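PDB 4IT1: putative glucarate dehydratase, which probably catalyses the magnesium-dependent dehydration of D-glucarate to 5-dehydro-4-deoxy-D-glucarate, as a member of the mandelate racemase/muconate lactonizing enzyme family. Local coordinates for residues Asp154-Ala159 with Gly320-Thr325; Val164-Tyr169 with Met352-Val357. All blocks are in the same frame, centred on the assembly; numbering follows the deposited sequence.

In the fold
Both interactions fasten the chain around the start of the barrel to helices from its last part, and their centres lie 14 Å apart. The segments alternate along the sequence: 154-159, 164-169, 320-325, 352-357. The two early pieces are the loop after helix 128-148 and the strand 163-170 it leads into; the late ones are the start of helix 322-334 and the body of helix 348-360. These two helices connect the contacts, since Leu-322 packs on Val-357 and Leu-156 also reaches Val-357. Interaction 2, centred about 10 Å from the chain centre against about 17 Å for interaction 1, lies deeper, where first and last barrel elements close the ring; interaction 1 reaches the subunit interface.

Interaction 1: Asp154-Ala159 with Gly320-Thr325; sequences DLLGGA and GGLRDT
Leu-156 and Arg-323 mark the nearest approach of the two backbones, with CA atoms 7.3 Å apart, a separation bridged by side chains alone. Residues 154-159 form an irregular loop that bends through Gly-157 and Gly-158, both with positive phi. Opposite it, Gly-321 occupies the N-cap position of the helix beginning at Leu-322. Its carbonyl O accepts two bonds from Thr-325, approaching from opposite faces of the peptide plane: the backbone N at 3.2 Å and the hydroxyl OG1 at 2.7 Å. OG1 of Thr-325 approaches Gly-321 O with a C=O...OG1 angle of 155°, tilted 23° from the carbonyl plane, and so ties the first helical turn a second time.

Leu-156 contributes most of the loop's buried area. With CD1 anti to CA (chi2 173°), its isobutyl group reaches across as a fork. Leu-156 CD1 lies 4.4 Å from Leu-322 CB, while Leu-156 CD2 meets the aliphatic part of Arg-323, 4.2 Å from Arg-323 CG. Arg-323 runs nearly fully extended beyond CB, which carries the guanidinium past Leu-156 to the neighbourhood of Leu-155. Arg-323 NH2 stands 4.4 Å from Leu-155 O, which lies oblique to the guanidinium and too far off for a hydrogen bond.

Other parts of the fold hold both partners. The carboxylate of Glu-137, on helix 128-148, takes the backbone N-H groups of Leu-322 and Arg-323 with its two oxygens. Arg-323 also packs on Leu-155 of the second subunit, whose Asn-96 bonds Gly-158 O.

No hydrogen bond or salt bridge crosses between the segments. The contact is therefore hydrophobic and dispersive, relying on leucine branches and the methylenes of an arginine, while the polar bonds lie within the helix start and to Glu-137, not across the contact.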
ATOM      1  N   ASP A 154       2.581 -11.263 -10.454  1.00 67.06           N
ATOM      2  CA  ASP A 154       1.170 -11.180 -10.848  1.00 63.05           C
ATOM      3  C   ASP A 154       0.227 -11.042  -9.657  1.00 69.69           C
ATOM      4  O   ASP A 154      -0.852 -10.443  -9.773  1.00 63.64           O
ATOM      5  CB  ASP A 154       0.771 -12.375 -11.730  1.00 78.81           C
ATOM      6  CG  ASP A 154       1.345 -12.287 -13.155  1.00 87.07           C
ATOM      7  OD1 ASP A 154       1.969 -11.260 -13.511  1.00 85.63           O
ATOM      8  OD2 ASP A 154       1.167 -13.255 -13.927  1.00 78.03           O
ATOM      9  N   LEU A 155       0.636 -11.597  -8.516  1.00 71.49           N
ATOM     10  CA  LEU A 155      -0.077 -11.412  -7.252  1.00 69.32           C
ATOM     11  C   LEU A 155      -0.015  -9.963  -6.800  1.00 61.06           C
ATOM     12  O   LEU A 155      -0.903  -9.482  -6.098  1.00 58.02           O
ATOM     13  CB  LEU A 155       0.529 -12.293  -6.161  1.00 73.13           C
ATOM     14  CG  LEU A 155       0.251 -13.789  -6.219  1.00 79.86           C
ATOM     15  CD1 LEU A 155       1.355 -14.531  -5.493  1.00 73.95           C
ATOM     16  CD2 LEU A 155      -1.110 -14.108  -5.620  1.00 78.34           C
ATOM     17  N   LEU A 156       1.049  -9.279  -7.207  1.00 57.10           N
ATOM     18  CA  LEU A 156       1.293  -7.900  -6.816  1.00 61.42           C
ATOM     19  C   LEU A 156       0.829  -6.901  -7.891  1.00 69.50           C
ATOM     20  O   LEU A 156       1.329  -5.776  -7.949  1.00 67.92           O
ATOM     21  CB  LEU A 156       2.785  -7.707  -6.507  1.00 56.74           C
ATOM     22  CG  LEU A 156       3.505  -8.790  -5.685  1.00 60.18           C
ATOM     23  CD1 LEU A 156       5.005  -8.540  -5.607  1.00 45.01           C
ATOM     24  CD2 LEU A 156       2.916  -8.917  -4.290  1.00 54.07           C
ATOM     25  N   GLY A 157      -0.113  -7.323  -8.739  1.00 69.09           N
ATOM     26  CA  GLY A 157      -0.691  -6.456  -9.779  1.00 68.33           C
ATOM     27  C   GLY A 157      -0.092  -6.516 -11.184  1.00 67.21           C
ATOM     28  O   GLY A 157      -0.564  -5.821 -12.084  1.00 70.13           O
ATOM     29  N   GLY A 158       0.950  -7.328 -11.375  1.00 60.96           N
ATOM     30  CA  GLY A 158       1.567  -7.518 -12.691  1.00 49.41           C
ATOM     31  C   GLY A 158       2.871  -6.776 -12.909  1.00 55.03           C
ATOM     32  O   GLY A 158       3.130  -5.763 -12.263  1.00 63.36           O
ATOM     33  N   ALA A 159       3.683  -7.271 -13.842  1.00 54.46           N
ATOM     34  CA  ALA A 159       5.019  -6.726 -14.099  1.00 57.15           C
ATOM     35  C   ALA A 159       5.013  -5.458 -14.951  1.00 69.10           C
ATOM     36  O   ALA A 159       4.557  -5.472 -16.095  1.00 71.25           O
ATOM     37  CB  ALA A 159       5.915  -7.788 -14.730  1.00 58.80           C
ATOM     38  N   GLY A 320       9.146  -5.341   6.032  1.00 44.50           N
ATOM     39  CA  GLY A 320       7.964  -6.144   6.344  1.00 42.35           C
ATOM     40  C   GLY A 320       7.408  -6.962   5.188  1.00 41.47           C
ATOM     41  O   GLY A 320       6.250  -7.357   5.214  1.00 46.22           O
ATOM     42  N   GLY A 321       8.230  -7.224   4.176  1.00 49.41           N
ATOM     43  CA  GLY A 321       7.784  -8.026   3.040  1.00 63.72           C
ATOM     44  C   GLY A 321       7.466  -7.258   1.767  1.00 61.40           C
ATOM     45  O   GLY A 321       7.803  -6.078   1.623  1.00 57.67           O
ATOM     46  N   LEU A 322       6.792  -7.939   0.846  1.00 63.36           N
ATOM     47  CA  LEU A 322       6.653  -7.446  -0.519  1.00 51.07           C
ATOM     48  C   LEU A 322       5.539  -6.424  -0.664  1.00 45.88           C
ATOM     49  O   LEU A 322       5.729  -5.402  -1.316  1.00 48.66           O
ATOM     50  CB  LEU A 322       6.486  -8.612  -1.500  1.00 51.91           C
ATOM     51  CG  LEU A 322       7.601  -9.670  -1.487  1.00 49.35           C
ATOM     52  CD1 LEU A 322       7.313 -10.763  -2.500  1.00 56.10           C
ATOM     53  CD2 LEU A 322       8.983  -9.077  -1.740  1.00 50.30           C
ATOM     54  N   ARG A 323       4.397  -6.690  -0.041  1.00 42.90           N
ATOM     55  CA  ARG A 323       3.270  -5.773  -0.093  1.00 51.84           C
ATOM     56  C   ARG A 323       3.536  -4.480   0.674  1.00 64.20           C
ATOM     57  O   ARG A 323       3.083  -3.406   0.257  1.00 62.08           O
ATOM     58  CB  ARG A 323       1.983  -6.446   0.386  1.00 49.32           C
ATOM     59  CG  ARG A 323       1.387  -7.379  -0.657  1.00 58.66           C
ATOM     60  CD  ARG A 323       0.081  -8.012  -0.201  1.00 57.19           C
ATOM     61  NE  ARG A 323      -0.371  -9.007  -1.174  1.00 68.19           N
ATOM     62  CZ  ARG A 323      -1.380  -9.856  -0.990  1.00 70.94           C
ATOM     63  NH1 ARG A 323      -2.073  -9.858   0.142  1.00 72.73           N
ATOM     64  NH2 ARG A 323      -1.701 -10.712  -1.950  1.00 65.93           N
ATOM     65  N   ASP A 324       4.276  -4.586   1.781  1.00 56.99           N
ATOM     66  CA  ASP A 324       4.665  -3.417   2.572  1.00 54.38           C
ATOM     67  C   ASP A 324       5.629  -2.536   1.785  1.00 48.76           C
ATOM     68  O   ASP A 324       5.576  -1.306   1.872  1.00 55.99           O
ATOM     69  CB  ASP A 324       5.295  -3.840   3.912  1.00 60.10           C
ATOM     70  CG  ASP A 324       4.256  -4.183   4.980  1.00 63.68           C
ATOM     71  OD1 ASP A 324       3.037  -4.030   4.738  1.00 63.38           O
ATOM     72  OD2 ASP A 324       4.667  -4.607   6.080  1.00 74.98           O
ATOM     73  N   THR A 325       6.510  -3.181   1.023  1.00 42.97           N
ATOM     74  CA  THR A 325       7.431  -2.492   0.120  1.00 50.06           C
ATOM     75  C   THR A 325       6.699  -1.694  -0.987  1.00 57.25           C
ATOM     76  O   THR A 325       7.161  -0.618  -1.397  1.00 46.45           O
ATOM     77  CB  THR A 325       8.430  -3.490  -0.495  1.00 48.15           C
ATOM     78  OG1 THR A 325       9.236  -4.055   0.548  1.00 48.53           O
ATOM     79  CG2 THR A 325       9.342  -2.816  -1.477  1.00 48.07           C
TER

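Interaction 2: Val164-Tyr169 with Met352-Val357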
ATOM      1  N   VAL A 164      14.964  -6.074 -14.297  1.00 64.92           N
ATOM      2  CA  VAL A 164      15.249  -5.169 -13.179  1.00 57.82           C
ATOM      3  C   VAL A 164      16.737  -4.836 -13.143  1.00 55.48           C
ATOM      4  O   VAL A 164      17.564  -5.728 -12.948  1.00 53.75           O
ATOM      5  CB  VAL A 164      14.818  -5.775 -11.825  1.00 59.79           C
ATOM      6  CG1 VAL A 164      15.171  -4.833 -10.682  1.00 68.13           C
ATOM      7  CG2 VAL A 164      13.323  -6.076 -11.821  1.00 64.76           C
ATOM      8  N   PRO A 165      17.085  -3.549 -13.341  1.00 51.01           N
ATOM      9  CA  PRO A 165      18.503  -3.162 -13.372  1.00 52.31           C
ATOM     10  C   PRO A 165      19.157  -3.209 -11.982  1.00 62.03           C
ATOM     11  O   PRO A 165      18.467  -3.098 -10.964  1.00 57.30           O
ATOM     12  CB  PRO A 165      18.473  -1.727 -13.917  1.00 56.22           C
ATOM     13  CG  PRO A 165      17.111  -1.209 -13.576  1.00 58.24           C
ATOM     14  CD  PRO A 165      16.181  -2.395 -13.504  1.00 52.06           C
ATOM     15  N   PHE A 166      20.474  -3.399 -11.960  1.00 60.32           N
ATOM     16  CA  PHE A 166      21.247  -3.463 -10.724  1.00 56.59           C
ATOM     17  C   PHE A 166      22.582  -2.800 -10.939  1.00 57.30           C
ATOM     18  O   PHE A 166      23.045  -2.683 -12.073  1.00 68.59           O
ATOM     19  CB  PHE A 166      21.481  -4.909 -10.297  1.00 51.56           C
ATOM     20  CG  PHE A 166      20.329  -5.522  -9.563  1.00 54.73           C
ATOM     21  CD1 PHE A 166      20.238  -5.422  -8.178  1.00 55.51           C
ATOM     22  CD2 PHE A 166      19.337  -6.212 -10.252  1.00 50.54           C
ATOM     23  CE1 PHE A 166      19.181  -6.001  -7.495  1.00 47.14           C
ATOM     24  CE2 PHE A 166      18.272  -6.789  -9.572  1.00 49.41           C
ATOM     25  CZ  PHE A 166      18.194  -6.682  -8.191  1.00 54.96           C
ATOM     26  N   SER A 167      23.208  -2.373  -9.849  1.00 55.55           N
ATOM     27  CA  SER A 167      24.532  -1.780  -9.938  1.00 52.94           C
ATOM     28  C   SER A 167      25.593  -2.783  -9.524  1.00 50.53           C
ATOM     29  O   SER A 167      25.289  -3.868  -9.004  1.00 50.03           O
ATOM     30  CB  SER A 167      24.628  -0.502  -9.094  1.00 56.29           C
ATOM     31  OG  SER A 167      24.259  -0.742  -7.750  1.00 70.84           O
ATOM     32  N   ALA A 168      26.841  -2.426  -9.792  1.00 52.73           N
ATOM     33  CA  ALA A 168      27.972  -3.175  -9.283  1.00 63.21           C
ATOM     34  C   ALA A 168      28.290  -2.607  -7.907  1.00 62.16           C
ATOM     35  O   ALA A 168      28.607  -1.415  -7.792  1.00 55.33           O
ATOM     36  CB  ALA A 168      29.163  -3.017 -10.213  1.00 50.48           C
ATOM     37  N   TYR A 169      28.176  -3.442  -6.872  1.00 64.37           N
ATOM     38  CA  TYR A 169      28.496  -3.014  -5.502  1.00 53.23           C
ATOM     39  C   TYR A 169      29.971  -3.267  -5.174  1.00 52.89           C
ATOM     40  O   TYR A 169      30.367  -4.396  -4.880  1.00 52.19           O
ATOM     41  CB  TYR A 169      27.573  -3.679  -4.464  1.00 47.86           C
ATOM     42  CG  TYR A 169      27.110  -2.716  -3.363  1.00 55.04           C
ATOM     43  CD1 TYR A 169      28.002  -1.811  -2.766  1.00 48.05           C
ATOM     44  CD2 TYR A 169      25.779  -2.702  -2.932  1.00 53.54           C
ATOM     45  CE1 TYR A 169      27.582  -0.924  -1.789  1.00 56.77           C
ATOM     46  CE2 TYR A 169      25.354  -1.817  -1.943  1.00 66.28           C
ATOM     47  CZ  TYR A 169      26.262  -0.934  -1.375  1.00 64.75           C
ATOM     48  OH  TYR A 169      25.857  -0.052  -0.396  1.00 74.46           O
ATOM     49  N   MET A 352      15.348 -12.775  -6.028  1.00 59.69           N
ATOM     50  CA  MET A 352      14.130 -12.890  -6.829  1.00 59.05           C
ATOM     51  C   MET A 352      12.912 -12.226  -6.201  1.00 64.27           C
ATOM     52  O   MET A 352      12.125 -11.588  -6.911  1.00 58.31           O
ATOM     53  CB  MET A 352      13.828 -14.352  -7.207  1.00 64.02           C
ATOM     54  CG  MET A 352      14.745 -14.908  -8.287  1.00 62.89           C
ATOM     55  SD  MET A 352      14.763 -13.916  -9.797  1.00 74.14           S
ATOM     56  CE  MET A 352      16.455 -14.143 -10.316  1.00 67.57           C
ATOM     57  N   ALA A 353      12.745 -12.390  -4.885  1.00 56.90           N
ATOM     58  CA  ALA A 353      11.678 -11.706  -4.153  1.00 53.44           C
ATOM     59  C   ALA A 353      11.835 -10.200  -4.344  1.00 49.91           C
ATOM     60  O   ALA A 353      10.885  -9.501  -4.699  1.00 52.86           O
ATOM     61  CB  ALA A 353      11.722 -12.065  -2.679  1.00 61.32           C
ATOM     62  N   MET A 354      13.057  -9.722  -4.134  1.00 48.93           N
ATOM     63  CA  MET A 354      13.399  -8.340  -4.393  1.00 51.96           C
ATOM     64  C   MET A 354      13.062  -7.945  -5.842  1.00 63.94           C
ATOM     65  O   MET A 354      12.374  -6.946  -6.059  1.00 54.93           O
ATOM     66  CB  MET A 354      14.875  -8.086  -4.080  1.00 48.73           C
ATOM     67  CG  MET A 354      15.305  -6.650  -4.336  1.00 52.53           C
ATOM     68  SD  MET A 354      17.019  -6.262  -3.933  1.00 61.15           S
ATOM     69  CE  MET A 354      17.883  -7.673  -4.623  1.00 60.33           C
ATOM     70  N   ALA A 355      13.522  -8.736  -6.816  1.00 58.68           N
ATOM     71  CA  ALA A 355      13.314  -8.416  -8.241  1.00 57.93           C
ATOM     72  C   ALA A 355      11.837  -8.335  -8.615  1.00 53.91           C
ATOM     73  O   ALA A 355      11.419  -7.397  -9.290  1.00 53.05           O
ATOM     74  CB  ALA A 355      14.047  -9.398  -9.145  1.00 57.10           C
ATOM     75  N   HIS A 356      11.055  -9.306  -8.149  1.00 47.31           N
ATOM     76  CA  HIS A 356       9.623  -9.340  -8.403  1.00 49.06           C
ATOM     77  C   HIS A 356       8.853  -8.137  -7.868  1.00 56.27           C
ATOM     78  O   HIS A 356       7.983  -7.615  -8.562  1.00 58.71           O
ATOM     79  CB  HIS A 356       9.007 -10.650  -7.904  1.00 58.74           C
ATOM     80  CG  HIS A 356       9.121 -11.774  -8.885  1.00 74.07           C
ATOM     81  ND1 HIS A 356       8.021 -12.392  -9.440  1.00 76.13           N
ATOM     82  CD2 HIS A 356      10.207 -12.375  -9.429  1.00 63.65           C
ATOM     83  CE1 HIS A 356       8.424 -13.335 -10.274  1.00 76.58           C
ATOM     84  NE2 HIS A 356       9.745 -13.344 -10.285  1.00 66.23           N
ATOM     85  N   VAL A 357       9.140  -7.707  -6.639  1.00 56.49           N
ATOM     86  CA  VAL A 357       8.445  -6.534  -6.096  1.00 47.99           C
ATOM     87  C   VAL A 357       8.956  -5.295  -6.815  1.00 48.65           C
ATOM     88  O   VAL A 357       8.181  -4.412  -7.157  1.00 52.82           O
ATOM     89  CB  VAL A 357       8.526  -6.412  -4.545  1.00 51.46           C
ATOM     90  CG1 VAL A 357       9.943  -6.145  -4.071  1.00 41.28           C
ATOM     91  CG2 VAL A 357       7.582  -5.334  -4.037  1.00 42.68           C
TER
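Phe-166 meets the thioether end of Met-354 with the rim of its ring. Phe-166 CE1 is 3.6 Å from Met-354 CE, the closest pair, and Phe-166 CZ is 3.7 Å from the same methyl. The methyl lies near the ring plane, and the sulfur is also at the edge: Met-354 SD is 5.4 Å from the Phe-166 ring centroid and 84° off the ring normal. This is an edge-on Met-aromatic contact, with neither ring face covered by the methionine. The two side chains approach from opposite directions. Met-354 leaves the helix extended, with CG anti to the backbone N (chi1 180°) and SD anti to CA, and only the last torsion bends (chi3 44°), turning CE to the ring rim.

A second contact lies further along the helix. Val-164 and Ala-355 have CA atoms only 6.2 Å apart, an approach compatible with the small alanine side chain. Here Val-164 CG2 sits 3.4 Å from Ala-355 O and 4.3 Å from Ala-355 CB, so one methyl branch covers both a helix carbonyl and the alanine methyl. All four touching residues are buried, and no hydrogen bond crosses the interface.

The surroundings place this packing on the barrel. Strand 393-395 completes the layer, Val-394 touching both Phe-166 and Ala-355, while backbone bonds pair Val-164 with Val-394. The side chain of Met-354 is about 5 Å from that of His-342, a predicted proton acceptor, and Tyr-169 OH is hydrogen-bonded to NZ of Lys-215, the other predicted one.

Helix 348-360, which follows the last parallel strand, 338-341, thus packs against the first strand, 163-170, and the antiparallel strand 393-395 beside it, an arrangement that fits the modified (β/α)7β barrel of the enolase superfamily.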